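Local coordinates for SCO family protein (Aquifex aeolicus, PDB 3ME7) that probably serves in electron transfer as a thioredoxin-fold domain of the SCO1/2 family, with a predicted copper site built around a redox-active disulfide, at residues Phe70-Lys75 against Asn122-Pro127; Ile113-Met118 against Pro127-Val132; Ile11-Ser16 against Phe107-Ala112; Asn19-Lys24 against Lys96-Lys101; Lys82-Gln85 against Gly89-Gly92. All coordinates share one frame; numbering follows the deposited sequence.

Contact 1 of 5, residues Phe70-Lys75 against Asn122-Pro127; sequences FTFDPK and NDFIHP
Phe72 meets Phe124 and His126 from a backbone bent, just past strand 66-71, by the ST turn of Thr71, whose OG1 accepts from Asp73 N. Its CG lies between the backbone N and the carbonyl carbon (chi1 62°), which swings the ring toward His126. There CZ sits over one face of the imidazole, 3.6 Å from His126 CG and offset toward the rim; the ring planes are inclined at 57°, so this is an oblique meeting. Beside it, Phe72 CE1 touches Phe124 CD2 at 3.9 Å. A flat apolar ring suits a place where neighbouring rim carbons must meet both an imidazole and a phenyl group. His126 is further held by its bond from ND1 to the carbonyl O of Pro127, 2.8 Å long, which should fix the turn of its ring. In this SCO thioredoxin fold His126 is a predicted copper ligand, close to the disulfide of Cys40 and Cys44, the other predicted ligands, and Phe72, packed on it, would probably belong to the second shell of such a site. Next, Asp73 brings its carboxylate to the edge of the Phe124 ring, OD2 3.7 Å from CE2, with the two planes 85° apart. Its OD1 accepts from Lys75 N in an Asx turn.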
# COMPACT_ATOMS: atom_id res chain seq x y z
N PHE A 70 -3.08 -2.60 2.93
CA PHE A 70 -3.34 -4.04 2.95
C PHE A 70 -2.77 -4.70 4.18
O PHE A 70 -1.73 -4.29 4.70
CB PHE A 70 -2.85 -4.73 1.67
CG PHE A 70 -1.39 -4.96 1.63
CD1 PHE A 70 -0.55 -4.00 1.11
CD2 PHE A 70 -0.84 -6.17 2.06
CE1 PHE A 70 0.82 -4.20 1.04
CE2 PHE A 70 0.52 -6.38 2.00
CZ PHE A 70 1.36 -5.40 1.49
N THR A 71 -3.49 -5.70 4.67
CA THR A 71 -2.98 -6.46 5.81
C THR A 71 -2.08 -7.64 5.43
O THR A 71 -2.39 -8.41 4.53
CB THR A 71 -4.09 -6.91 6.78
OG1 THR A 71 -3.48 -7.73 7.79
CG2 THR A 71 -5.14 -7.74 6.04
N PHE A 72 -0.96 -7.74 6.13
CA PHE A 72 -0.05 -8.88 5.94
C PHE A 72 -0.21 -9.99 6.96
O PHE A 72 0.54 -10.99 6.92
CB PHE A 72 1.41 -8.44 5.82
CG PHE A 72 1.95 -7.76 7.04
CD1 PHE A 72 2.42 -8.49 8.14
CD2 PHE A 72 2.06 -6.37 7.05
CE1 PHE A 72 2.98 -7.82 9.27
CE2 PHE A 72 2.60 -5.70 8.15
CZ PHE A 72 3.05 -6.41 9.26
N ASP A 73 -1.19 -9.84 7.84
CA ASP A 73 -1.50 -10.90 8.79
C ASP A 73 -2.50 -11.86 8.14
O ASP A 73 -3.65 -11.49 7.95
CB ASP A 73 -2.07 -10.32 10.07
CG ASP A 73 -2.26 -11.36 11.16
OD1 ASP A 73 -2.23 -12.57 10.85
OD2 ASP A 73 -2.46 -10.97 12.33
N PRO A 74 -2.06 -13.10 7.81
CA PRO A 74 -2.98 -13.99 7.10
C PRO A 74 -4.17 -14.47 7.92
O PRO A 74 -5.06 -15.10 7.35
CB PRO A 74 -2.09 -15.18 6.69
CG PRO A 74 -0.97 -15.14 7.59
CD PRO A 74 -0.75 -13.72 8.05
N LYS A 75 -4.20 -14.15 9.21
CA LYS A 75 -5.34 -14.47 10.06
C LYS A 75 -6.43 -13.40 9.98
O LYS A 75 -7.56 -13.61 10.43
CB LYS A 75 -4.89 -14.70 11.51
CG LYS A 75 -3.94 -15.89 11.68
CD LYS A 75 -3.80 -16.35 13.13
CE LYS A 75 -5.11 -16.91 13.70
NZ LYS A 75 -5.49 -18.22 13.07
N ASN A 122 3.16 -11.66 20.81
CA ASN A 122 1.85 -11.70 20.17
C ASN A 122 1.71 -10.75 18.98
O ASN A 122 0.65 -10.67 18.34
CB ASN A 122 0.75 -11.44 21.19
CG ASN A 122 -0.44 -12.34 20.99
OD1 ASN A 122 -0.60 -13.34 21.70
ND2 ASN A 122 -1.27 -12.02 20.00
N ASP A 123 2.79 -10.03 18.69
CA ASP A 123 2.81 -9.11 17.57
C ASP A 123 3.88 -9.49 16.57
O ASP A 123 4.51 -10.55 16.69
CB ASP A 123 3.01 -7.68 18.07
CG ASP A 123 1.76 -7.11 18.70
OD1 ASP A 123 0.80 -6.78 17.96
OD2 ASP A 123 1.73 -7.01 19.94
N PHE A 124 4.07 -8.64 15.58
CA PHE A 124 5.05 -8.87 14.55
C PHE A 124 6.12 -7.79 14.58
O PHE A 124 5.85 -6.65 14.94
CB PHE A 124 4.38 -8.85 13.18
CG PHE A 124 3.44 -10.01 12.94
CD1 PHE A 124 3.89 -11.33 13.03
CD2 PHE A 124 2.12 -9.77 12.59
CE1 PHE A 124 3.02 -12.40 12.79
CE2 PHE A 124 1.24 -10.83 12.34
CZ PHE A 124 1.70 -12.14 12.45
N ILE A 125 7.35 -8.18 14.22
CA ILE A 125 8.43 -7.24 13.91
C ILE A 125 8.45 -7.14 12.39
O ILE A 125 8.42 -8.16 11.71
CB ILE A 125 9.77 -7.77 14.45
CG1 ILE A 125 9.83 -7.62 15.97
CG2 ILE A 125 10.97 -7.03 13.82
CD1 ILE A 125 10.97 -8.38 16.61
N HIS A 126 8.46 -5.92 11.86
CA HIS A 126 8.31 -5.70 10.43
C HIS A 126 8.86 -4.32 10.06
O HIS A 126 8.98 -3.45 10.93
CB HIS A 126 6.82 -5.80 10.03
CG HIS A 126 5.96 -4.76 10.67
ND1 HIS A 126 5.71 -3.54 10.08
CD2 HIS A 126 5.33 -4.73 11.87
CE1 HIS A 126 4.96 -2.81 10.88
NE2 HIS A 126 4.71 -3.51 11.98
N PRO A 127 9.22 -4.12 8.78
CA PRO A 127 9.56 -2.76 8.33
C PRO A 127 8.37 -1.83 8.23
O PRO A 127 7.21 -2.26 8.07
CB PRO A 127 10.17 -2.98 6.93
CG PRO A 127 9.70 -4.31 6.49
CD PRO A 127 9.34 -5.12 7.70

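Contact 2 of 5, residues Ile113-Met118 against Pro127-Val132; sequences IDFRFM and PNVVVV
The backbones of Ile113-Arg116 and Pro127-Val131 run nearly antiparallel, their directions 166° apart, but with Phe115 CA 7.2 Å from Pro127 CA they are joined through side chains and not as paired strands. Phe115 is central. Its CG stands anti to the backbone N (chi1 -174°), which carries the far end of the ring in toward the other segment. Pro127 lies against one face: CD is 4.1 Å from the ring centroid and 20° off the normal, a CH-pi contact, and CG comes within 3.6 Å of Phe115 CE2. A proline serves well here, because its ring offers rigid, slightly polarised methylenes to the aromatic face. The same CD approaches the carbonyl O of Arg116 at 3.3 Å. At the ring edge, nearly in its plane, Val129 CG1 touches Phe115 CD2 at 3.7 Å. Further along, the branched ends of Ile113 and Val131 meet at an angle, CG2 of the first 4.0 Å from CG2 of the second, two beta-branched residues making a compact apolar join. The loop reaches this position through a Schellman motif that closes helix 103-112: Asp114, with positive phi, is the C-prime residue, and Phe115 N bonds back to Leu110 O. Strand 129-133 is flanked by strands 31-36 and 139-144; Pro35 touches both Phe115 and Val129, Tyr142 reaches Ile113, Val129 and Val131, and on the sheet's other face Val130 and Val132 pack against helix 150-160.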
# COMPACT_ATOMS: atom_id res chain seq x y z
N ILE A 113 7.72 -6.90 -3.00
CA ILE A 113 8.16 -5.66 -2.36
C ILE A 113 9.25 -5.86 -1.31
O ILE A 113 9.51 -4.96 -0.50
CB ILE A 113 6.95 -4.83 -1.80
CG1 ILE A 113 6.20 -5.61 -0.70
CG2 ILE A 113 6.00 -4.38 -2.92
CD1 ILE A 113 5.25 -4.72 0.15
N ASP A 114 9.84 -7.06 -1.30
CA ASP A 114 10.96 -7.40 -0.40
C ASP A 114 10.61 -7.16 1.07
O ASP A 114 11.43 -6.68 1.86
CB ASP A 114 12.23 -6.63 -0.74
CG ASP A 114 12.77 -6.97 -2.11
OD1 ASP A 114 12.55 -8.10 -2.60
OD2 ASP A 114 13.43 -6.09 -2.71
N PHE A 115 9.39 -7.52 1.42
CA PHE A 115 8.87 -7.29 2.76
C PHE A 115 8.87 -8.61 3.52
O PHE A 115 8.34 -9.61 3.02
CB PHE A 115 7.45 -6.74 2.62
CG PHE A 115 6.82 -6.31 3.92
CD1 PHE A 115 6.24 -7.24 4.78
CD2 PHE A 115 6.79 -4.96 4.28
CE1 PHE A 115 5.63 -6.83 5.98
CE2 PHE A 115 6.21 -4.54 5.49
CZ PHE A 115 5.61 -5.46 6.32
N ARG A 116 9.46 -8.64 4.71
CA ARG A 116 9.38 -9.83 5.55
C ARG A 116 9.08 -9.45 6.99
O ARG A 116 9.55 -8.42 7.51
CB ARG A 116 10.61 -10.75 5.43
CG ARG A 116 11.88 -10.27 6.08
CD ARG A 116 13.06 -11.22 5.80
NE ARG A 116 13.48 -11.14 4.40
CZ ARG A 116 14.20 -10.15 3.86
NH1 ARG A 116 14.50 -10.18 2.57
NH2 ARG A 116 14.59 -9.13 4.61
N PHE A 117 8.28 -10.30 7.63
CA PHE A 117 7.93 -10.08 9.02
C PHE A 117 8.26 -11.31 9.83
O PHE A 117 8.50 -12.38 9.27
CB PHE A 117 6.46 -9.63 9.16
CG PHE A 117 5.44 -10.65 8.71
CD1 PHE A 117 5.04 -10.72 7.38
CD2 PHE A 117 4.83 -11.51 9.62
CE1 PHE A 117 4.06 -11.63 6.97
CE2 PHE A 117 3.86 -12.42 9.22
CZ PHE A 117 3.47 -12.49 7.89
N MET A 118 8.28 -11.15 11.15
CA MET A 118 8.63 -12.23 12.07
C MET A 118 7.87 -12.05 13.38
O MET A 118 7.45 -10.94 13.70
CB MET A 118 10.15 -12.21 12.33
CG MET A 118 10.76 -10.82 12.50
SD MET A 118 12.40 -10.69 11.77
CE MET A 118 13.08 -12.28 12.20
N PRO A 127 9.22 -4.12 8.78
CA PRO A 127 9.56 -2.76 8.33
C PRO A 127 8.37 -1.83 8.23
O PRO A 127 7.21 -2.26 8.07
CB PRO A 127 10.17 -2.98 6.93
CG PRO A 127 9.70 -4.31 6.49
CD PRO A 127 9.34 -5.12 7.70
N ASN A 128 8.68 -0.55 8.32
CA ASN A 128 7.71 0.52 8.08
C ASN A 128 7.93 1.05 6.68
O ASN A 128 8.91 1.73 6.43
CB ASN A 128 7.89 1.65 9.10
CG ASN A 128 7.76 1.16 10.54
OD1 ASN A 128 6.85 0.39 10.87
ND2 ASN A 128 8.67 1.57 11.39
N VAL A 129 7.02 0.72 5.77
CA VAL A 129 7.25 1.05 4.38
C VAL A 129 5.95 1.39 3.65
O VAL A 129 4.90 0.82 3.94
CB VAL A 129 8.00 -0.09 3.63
CG1 VAL A 129 7.14 -1.35 3.54
CG2 VAL A 129 8.44 0.40 2.23
N VAL A 130 6.04 2.35 2.72
CA VAL A 130 4.99 2.60 1.76
C VAL A 130 5.63 2.42 0.40
O VAL A 130 6.77 2.85 0.18
CB VAL A 130 4.40 4.03 1.95
CG1 VAL A 130 3.50 4.44 0.80
CG2 VAL A 130 3.62 4.07 3.25
N VAL A 131 4.94 1.75 -0.51
CA VAL A 131 5.51 1.42 -1.81
C VAL A 131 4.69 2.16 -2.86
O VAL A 131 3.46 2.20 -2.79
CB VAL A 131 5.48 -0.10 -2.11
CG1 VAL A 131 6.27 -0.41 -3.40
CG2 VAL A 131 6.06 -0.92 -0.95
N VAL A 132 5.38 2.74 -3.85
CA VAL A 132 4.68 3.48 -4.89
C VAL A 132 4.90 2.79 -6.23
O VAL A 132 6.03 2.60 -6.66
CB VAL A 132 5.10 4.97 -4.95
CG1 VAL A 132 4.19 5.69 -5.96
CG2 VAL A 132 4.93 5.61 -3.58

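Contact 3 of 5, residues Ile11-Ser16 against Phe107-Ala112; sequences ITLVDS and FKLLDA
With CG1 of Ile11 anti to the carbonyl carbon (chi1 -73°) and the chain then extended, CD1 is carried out to the helix that holds Lys108 and Leu109; CG of Leu109 is anti to its own backbone N (chi1 180°), which carries its CD2 toward Leu13. The Ile11 methyl comes to rest against the helix backbone itself, CD1 standing 3.7 Å from Leu109 N and 3.9 Å from Leu109 CB. Isoleucine suits this spot, since its long branch reaches both Lys108 and Leu109 on the helix. On one side of it, Lys108 CB lies 3.9 Å from Ile11 CD1, and the aliphatic part of the lysine slides past CG1 in the opposite direction. In the thioredoxin-like fold this joins the start of strand 12-15, near one margin of the mixed sheet, to helix 103-112, which directly follows the neighbouring strand 95-100. The Lys108 ammonium goes to Asp10 in one of its two conformers, a less certain bond, and its methylenes do the packing. Farther in, Leu13 and Leu109 approach more loosely, their CD2 atoms 4.4 Å apart. Beyond them Leu109 packs on Phe70 and Val7, and Thr12 N bonds to Asp105 OD1 in the first turn of the helix.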
# COMPACT_ATOMS: atom_id res chain seq x y z
N ILE A 11 -2.46 -11.24 -8.60
CA ILE A 11 -2.75 -11.29 -7.16
C ILE A 11 -4.20 -10.89 -6.92
O ILE A 11 -4.64 -9.82 -7.37
CB ILE A 11 -1.79 -10.35 -6.41
CG1 ILE A 11 -0.40 -10.98 -6.40
CG2 ILE A 11 -2.29 -10.09 -4.96
CD1 ILE A 11 0.73 -10.03 -6.02
N THR A 12 -4.94 -11.74 -6.20
CA THR A 12 -6.32 -11.46 -5.87
C THR A 12 -6.39 -10.84 -4.47
O THR A 12 -5.86 -11.42 -3.50
CB THR A 12 -7.20 -12.72 -5.95
OG1 THR A 12 -7.18 -13.24 -7.29
CG2 THR A 12 -8.65 -12.38 -5.56
N LEU A 13 -7.02 -9.67 -4.41
CA LEU A 13 -7.28 -8.94 -3.18
C LEU A 13 -8.78 -8.87 -2.94
O LEU A 13 -9.58 -9.00 -3.88
CB LEU A 13 -6.70 -7.52 -3.29
CG LEU A 13 -5.21 -7.45 -3.61
CD1 LEU A 13 -4.86 -5.99 -4.02
CD2 LEU A 13 -4.36 -7.93 -2.47
N VAL A 14 -9.17 -8.68 -1.69
CA VAL A 14 -10.57 -8.53 -1.29
C VAL A 14 -10.64 -7.29 -0.41
O VAL A 14 -9.92 -7.20 0.61
CB VAL A 14 -11.07 -9.76 -0.50
CG1 VAL A 14 -12.58 -9.69 -0.30
CG2 VAL A 14 -10.70 -11.06 -1.23
N ASP A 15 -11.45 -6.31 -0.83
CA ASP A 15 -11.60 -5.09 -0.04
C ASP A 15 -12.51 -5.28 1.17
O ASP A 15 -13.08 -6.35 1.36
CB ASP A 15 -11.99 -3.87 -0.90
CG ASP A 15 -13.42 -3.88 -1.34
OD1 ASP A 15 -14.22 -4.65 -0.78
OD2 ASP A 15 -13.73 -3.06 -2.23
N SER A 16 -12.63 -4.24 1.99
CA SER A 16 -13.33 -4.36 3.27
C SER A 16 -14.85 -4.51 3.10
O SER A 16 -15.55 -4.77 4.08
CB SER A 16 -13.02 -3.16 4.16
OG SER A 16 -13.32 -1.95 3.48
N PHE A 107 1.95 -14.00 -0.13
CA PHE A 107 3.40 -14.33 -0.38
C PHE A 107 3.95 -13.55 -1.52
O PHE A 107 5.04 -12.99 -1.49
CB PHE A 107 3.61 -15.82 -0.76
CG PHE A 107 4.90 -16.10 -1.56
CD1 PHE A 107 6.15 -15.92 -0.99
CD2 PHE A 107 4.85 -16.58 -2.87
CE1 PHE A 107 7.34 -16.18 -1.69
CE2 PHE A 107 6.04 -16.84 -3.60
CZ PHE A 107 7.31 -16.63 -3.00
N LYS A 108 3.17 -13.62 -2.62
CA LYS A 108 3.55 -13.04 -3.91
C LYS A 108 3.70 -11.53 -3.78
O LYS A 108 4.65 -10.94 -4.29
CB LYS A 108 2.53 -13.35 -5.02
CG LYS A 108 2.74 -14.68 -5.73
CD LYS A 108 1.47 -15.12 -6.47
CE LYS A 108 1.25 -14.37 -7.78
NZ LYS A 108 0.15 -15.02 -8.57
N LEU A 109 2.76 -10.92 -3.08
CA LEU A 109 2.78 -9.49 -2.89
C LEU A 109 3.97 -9.07 -2.03
O LEU A 109 4.74 -8.17 -2.42
CB LEU A 109 1.45 -9.04 -2.27
CG LEU A 109 1.27 -7.55 -1.98
CD1 LEU A 109 1.61 -6.72 -3.18
CD2 LEU A 109 -0.16 -7.31 -1.50
N LEU A 110 4.16 -9.72 -0.89
CA LEU A 110 5.28 -9.39 0.02
C LEU A 110 6.63 -9.70 -0.62
O LEU A 110 7.60 -8.95 -0.44
CB LEU A 110 5.12 -10.14 1.34
CG LEU A 110 3.84 -9.81 2.12
CD1 LEU A 110 3.86 -10.60 3.44
CD2 LEU A 110 3.63 -8.29 2.37
N ASP A 111 6.70 -10.80 -1.36
CA ASP A 111 7.92 -11.15 -2.07
C ASP A 111 8.30 -10.06 -3.07
O ASP A 111 9.48 -9.68 -3.16
CB ASP A 111 7.77 -12.51 -2.77
CG ASP A 111 9.06 -12.95 -3.42
OD1 ASP A 111 10.03 -13.18 -2.68
OD2 ASP A 111 9.10 -13.04 -4.65
N ALA A 112 7.31 -9.54 -3.79
CA ALA A 112 7.60 -8.54 -4.81
C ALA A 112 8.21 -7.28 -4.19
O ALA A 112 9.11 -6.67 -4.77
CB ALA A 112 6.35 -8.20 -5.60

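Contact 4 of 5, residues Asn19-Lys24 against Lys96-Lys101; sequences NEFQLK and KVVKAK. With SO4 (sulfate ion), chain C.
Lys101 NZ and Glu20 OE1 form a salt bridge 2.7 Å long, the ammonium approaching from above the carboxylate plane, 43° out of it. Lys101 bends at chi2 (77°), and the two side chains cross at about a right angle, with Lys101 CD 3.7 Å from Glu20 OE1. Long charged residues suit this exposed edge of the sheet, where they can reach across an intervening strand. A second polar contact is with a bound sulfate: Lys99 NZ bonds to sulfate O1 at 2.7 Å, the ion, probably from the crystallisation liquor, being also held by Leu78 N. Inward, the packing turns apolar. CZ of Phe21 meets Val98 CG1 at 4.0 Å, the methyl lying at the ring edge, and Lys96 CD at 4.1 Å. The Lys96 ammonium is 6.0 Å from the ring centroid, at most a weak cation-pi attraction, and its firmer partner is Lys93 O. A serine in place of Phe21 would probably open a gap beside Val98 and leave Lys96 CD without its aromatic neighbour. Strand 12-15 separates 20-22 from 95-100 in the sheet, and Phe21 reaches past Leu13 on one face, where Val98 also packs on Ile68 and Phe70, while Val97 and Lys99 face helix 78-87.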
# COMPACT_ATOMS: atom_id res chain seq x y z
N ASN A 19 -15.57 -6.99 -1.84
CA ASN A 19 -15.35 -6.95 -3.29
C ASN A 19 -14.01 -7.56 -3.67
O ASN A 19 -12.97 -7.09 -3.23
CB ASN A 19 -15.39 -5.52 -3.83
CG ASN A 19 -16.71 -4.83 -3.56
OD1 ASN A 19 -17.78 -5.36 -3.89
ND2 ASN A 19 -16.64 -3.64 -2.97
N GLU A 20 -14.06 -8.58 -4.51
CA GLU A 20 -12.85 -9.24 -4.95
C GLU A 20 -12.36 -8.65 -6.27
O GLU A 20 -13.16 -8.38 -7.17
CB GLU A 20 -13.16 -10.72 -5.17
CG GLU A 20 -12.12 -11.62 -4.69
CD GLU A 20 -12.62 -13.04 -4.63
OE1 GLU A 20 -13.30 -13.41 -3.64
OE2 GLU A 20 -12.34 -13.75 -5.58
N PHE A 21 -11.05 -8.46 -6.39
CA PHE A 21 -10.46 -7.94 -7.62
C PHE A 21 -9.01 -8.39 -7.74
O PHE A 21 -8.39 -8.84 -6.76
CB PHE A 21 -10.55 -6.40 -7.67
CG PHE A 21 -9.74 -5.69 -6.61
CD1 PHE A 21 -10.23 -5.52 -5.31
CD2 PHE A 21 -8.49 -5.15 -6.92
CE1 PHE A 21 -9.48 -4.86 -4.33
CE2 PHE A 21 -7.73 -4.47 -5.96
CZ PHE A 21 -8.23 -4.33 -4.65
N GLN A 22 -8.46 -8.28 -8.95
CA GLN A 22 -7.05 -8.56 -9.15
C GLN A 22 -6.28 -7.27 -9.19
O GLN A 22 -6.79 -6.23 -9.60
CB GLN A 22 -6.83 -9.39 -10.42
CG GLN A 22 -7.23 -10.84 -10.20
CD GLN A 22 -7.14 -11.65 -11.44
OE1 GLN A 22 -7.85 -11.40 -12.41
NE2 GLN A 22 -6.24 -12.64 -11.44
N LEU A 23 -5.03 -7.32 -8.73
CA LEU A 23 -4.23 -6.12 -8.70
C LEU A 23 -4.18 -5.42 -10.07
O LEU A 23 -4.22 -4.19 -10.14
CB LEU A 23 -2.83 -6.42 -8.17
CG LEU A 23 -1.94 -5.19 -8.04
CD1 LEU A 23 -2.59 -4.14 -7.11
CD2 LEU A 23 -0.60 -5.63 -7.49
N LYS A 24 -4.14 -6.20 -11.14
CA LYS A 24 -4.14 -5.65 -12.50
C LYS A 24 -5.34 -4.74 -12.79
O LYS A 24 -5.30 -3.88 -13.68
CB LYS A 24 -4.08 -6.78 -13.54
CG LYS A 24 -5.36 -7.61 -13.64
CD LYS A 24 -5.29 -8.59 -14.80
CE LYS A 24 -4.26 -9.67 -14.55
NZ LYS A 24 -4.11 -10.57 -15.74
N LYS A 96 -8.51 2.06 -0.40
CA LYS A 96 -9.11 0.79 -0.02
C LYS A 96 -8.35 0.19 1.14
O LYS A 96 -7.17 0.49 1.33
CB LYS A 96 -9.08 -0.18 -1.19
CG LYS A 96 -9.80 0.31 -2.44
CD LYS A 96 -9.82 -0.78 -3.49
CE LYS A 96 -10.04 -0.21 -4.87
NZ LYS A 96 -11.39 0.44 -4.94
N VAL A 97 -9.04 -0.63 1.93
CA VAL A 97 -8.39 -1.52 2.90
C VAL A 97 -8.70 -2.94 2.42
O VAL A 97 -9.88 -3.29 2.22
CB VAL A 97 -8.91 -1.30 4.33
CG1 VAL A 97 -8.14 -2.19 5.29
CG2 VAL A 97 -8.78 0.19 4.75
N VAL A 98 -7.65 -3.73 2.21
CA VAL A 98 -7.79 -5.03 1.56
C VAL A 98 -7.00 -6.10 2.28
O VAL A 98 -6.07 -5.78 3.04
CB VAL A 98 -7.36 -5.01 0.07
CG1 VAL A 98 -8.00 -3.83 -0.65
CG2 VAL A 98 -5.83 -4.93 -0.08
N LYS A 99 -7.39 -7.34 2.02
CA LYS A 99 -6.57 -8.51 2.40
C LYS A 99 -6.31 -9.32 1.14
O LYS A 99 -7.04 -9.21 0.15
CB LYS A 99 -7.29 -9.38 3.44
CG LYS A 99 -8.64 -9.92 2.96
CD LYS A 99 -9.20 -10.96 3.93
CE LYS A 99 -8.48 -12.30 3.76
NZ LYS A 99 -8.97 -13.30 4.75
N ALA A 100 -5.28 -10.16 1.17
CA ALA A 100 -4.99 -11.09 0.08
C ALA A 100 -5.98 -12.26 0.19
O ALA A 100 -6.30 -12.72 1.29
CB ALA A 100 -3.55 -11.59 0.21
N LYS A 101 -6.47 -12.75 -0.95
CA LYS A 101 -7.49 -13.81 -0.95
C LYS A 101 -6.95 -15.08 -0.28
O LYS A 101 -7.62 -15.65 0.59
CB LYS A 101 -7.95 -14.07 -2.40
CG LYS A 101 -8.91 -15.25 -2.61
CD LYS A 101 -10.30 -14.92 -2.21
CE LYS A 101 -11.23 -16.09 -2.54
NZ LYS A 101 -12.61 -15.69 -2.30
S SO4 C . -12.81 -13.97 5.22
O1 SO4 C . -11.63 -13.16 4.96
O2 SO4 C . -13.40 -14.39 3.96
O3 SO4 C . -12.44 -15.14 6.04
O4 SO4 C . -13.80 -13.16 5.94

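Contact 5 of 5, residues Lys82-Gln85 against Gly89-Gly92; sequences KRFQ and GIDG
The carboxamide of Gln85 has Ile90 O nearly in its plane (4° off), and NE2 donates to that oxygen over 3.0 Å with an N-H...O angle of 157°. At its other end OE1 receives Lys82 NZ from above the plane, in one of the two conformers of the lysine. The Phe84 ring is met only obliquely by Ile90, CE1 to CD1 4.3 Å. Gln85 reaches out because its CG is anti to the backbone N (chi1 180°) and the chain stays extended, CG passing 3.2 Å from Ile90 O. Its backbone carbonyl also takes part: Ile90 N donates to Gln85 O at 3.0 Å, part of the Schellman motif that ends helix 78-87, with Gly89 as the C-prime residue, whose positive phi favours glycine. Gly92 CA lies 3.5 Å from Gln85 NE2, where a CB would clash. Ser16 and Tyr17 give the amide further partners, at OE1 and NE2 respectively. Replacing Gln85 by a leucine is likely to leave Ile90 O and Ser16 OG without their amide partner. A buried amide thus has both its donor and acceptor ends engaged, with a loose apolar touch from Phe84 alongside, and ties the helix end to the loop before strand 95-100.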
# COMPACT_ATOMS: atom_id res chain seq x y z
N LYS A 82 -12.59 -4.38 7.73
CA LYS A 82 -13.71 -3.44 7.85
C LYS A 82 -13.58 -2.60 9.12
O LYS A 82 -13.78 -1.39 9.10
CB LYS A 82 -15.04 -4.19 7.83
CG LYS A 82 -16.27 -3.29 7.79
CD LYS A 82 -16.17 -2.34 6.61
CE LYS A 82 -17.27 -1.30 6.63
NZ LYS A 82 -16.98 -0.20 5.67
N ARG A 83 -13.24 -3.26 10.23
CA ARG A 83 -12.97 -2.56 11.49
C ARG A 83 -11.83 -1.52 11.33
O ARG A 83 -11.96 -0.37 11.75
CB ARG A 83 -12.65 -3.57 12.59
CG ARG A 83 -12.67 -3.01 14.03
CD ARG A 83 -12.14 -4.03 15.05
NE ARG A 83 -10.73 -4.33 14.79
CZ ARG A 83 -10.24 -5.53 14.47
NH1 ARG A 83 -11.04 -6.59 14.38
NH2 ARG A 83 -8.95 -5.66 14.22
N PHE A 84 -10.75 -1.93 10.66
CA PHE A 84 -9.62 -1.03 10.40
C PHE A 84 -10.04 0.18 9.56
O PHE A 84 -9.70 1.31 9.89
CB PHE A 84 -8.47 -1.80 9.73
CG PHE A 84 -7.19 -1.02 9.61
CD1 PHE A 84 -6.97 -0.18 8.51
CD2 PHE A 84 -6.19 -1.14 10.58
CE1 PHE A 84 -5.78 0.56 8.41
CE2 PHE A 84 -5.00 -0.42 10.47
CZ PHE A 84 -4.80 0.42 9.38
N GLN A 85 -10.82 -0.06 8.50
CA GLN A 85 -11.28 1.01 7.61
C GLN A 85 -12.06 2.07 8.37
O GLN A 85 -11.82 3.27 8.22
CB GLN A 85 -12.14 0.44 6.49
CG GLN A 85 -12.66 1.51 5.52
CD GLN A 85 -13.95 1.14 4.85
OE1 GLN A 85 -14.37 -0.02 4.90
NE2 GLN A 85 -14.61 2.12 4.23
N GLY A 89 -11.31 6.13 9.36
CA GLY A 89 -12.17 6.97 8.54
C GLY A 89 -11.85 6.91 7.06
O GLY A 89 -12.11 7.85 6.30
N ILE A 90 -11.27 5.78 6.65
CA ILE A 90 -10.89 5.56 5.25
C ILE A 90 -12.14 5.35 4.39
O ILE A 90 -13.03 4.61 4.78
CB ILE A 90 -9.85 4.39 5.17
CG1 ILE A 90 -8.51 4.83 5.77
CG2 ILE A 90 -9.67 3.88 3.73
CD1 ILE A 90 -7.58 3.68 6.13
N ASP A 91 -12.19 6.00 3.23
CA ASP A 91 -13.42 6.01 2.42
C ASP A 91 -13.77 4.62 1.89
O ASP A 91 -14.94 4.27 1.78
CB ASP A 91 -13.33 7.02 1.26
CG ASP A 91 -12.59 6.47 0.06
OD1 ASP A 91 -13.24 6.06 -0.90
OD2 ASP A 91 -11.36 6.40 0.08
N GLY A 92 -12.75 3.84 1.56
CA GLY A 92 -12.96 2.45 1.19
C GLY A 92 -13.02 2.22 -0.31
O GLY A 92 -12.96 1.07 -0.75

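How the contacts relate
Contacts 2, 3 and 5 are buried, contact 1 is partly so, and contact 4 lies at the surface. Contacts 1 to 4 all draw on the same mixed sheet, while contact 5 sits at the end of a helix beside it. Contacts 1 and 2 share Pro127 near the predicted copper site, and both pack aromatic rings, against other rings in contact 1 and against proline and valine in contact 2. Contacts 3 and 4, away from that site, meet through neighbouring strands, yet the first is aliphatic and the second adds a salt bridge at the surface. Contact 5 relies instead on a buried amide, and Val97 of contact 4 packs on its Gln85 and Ile90.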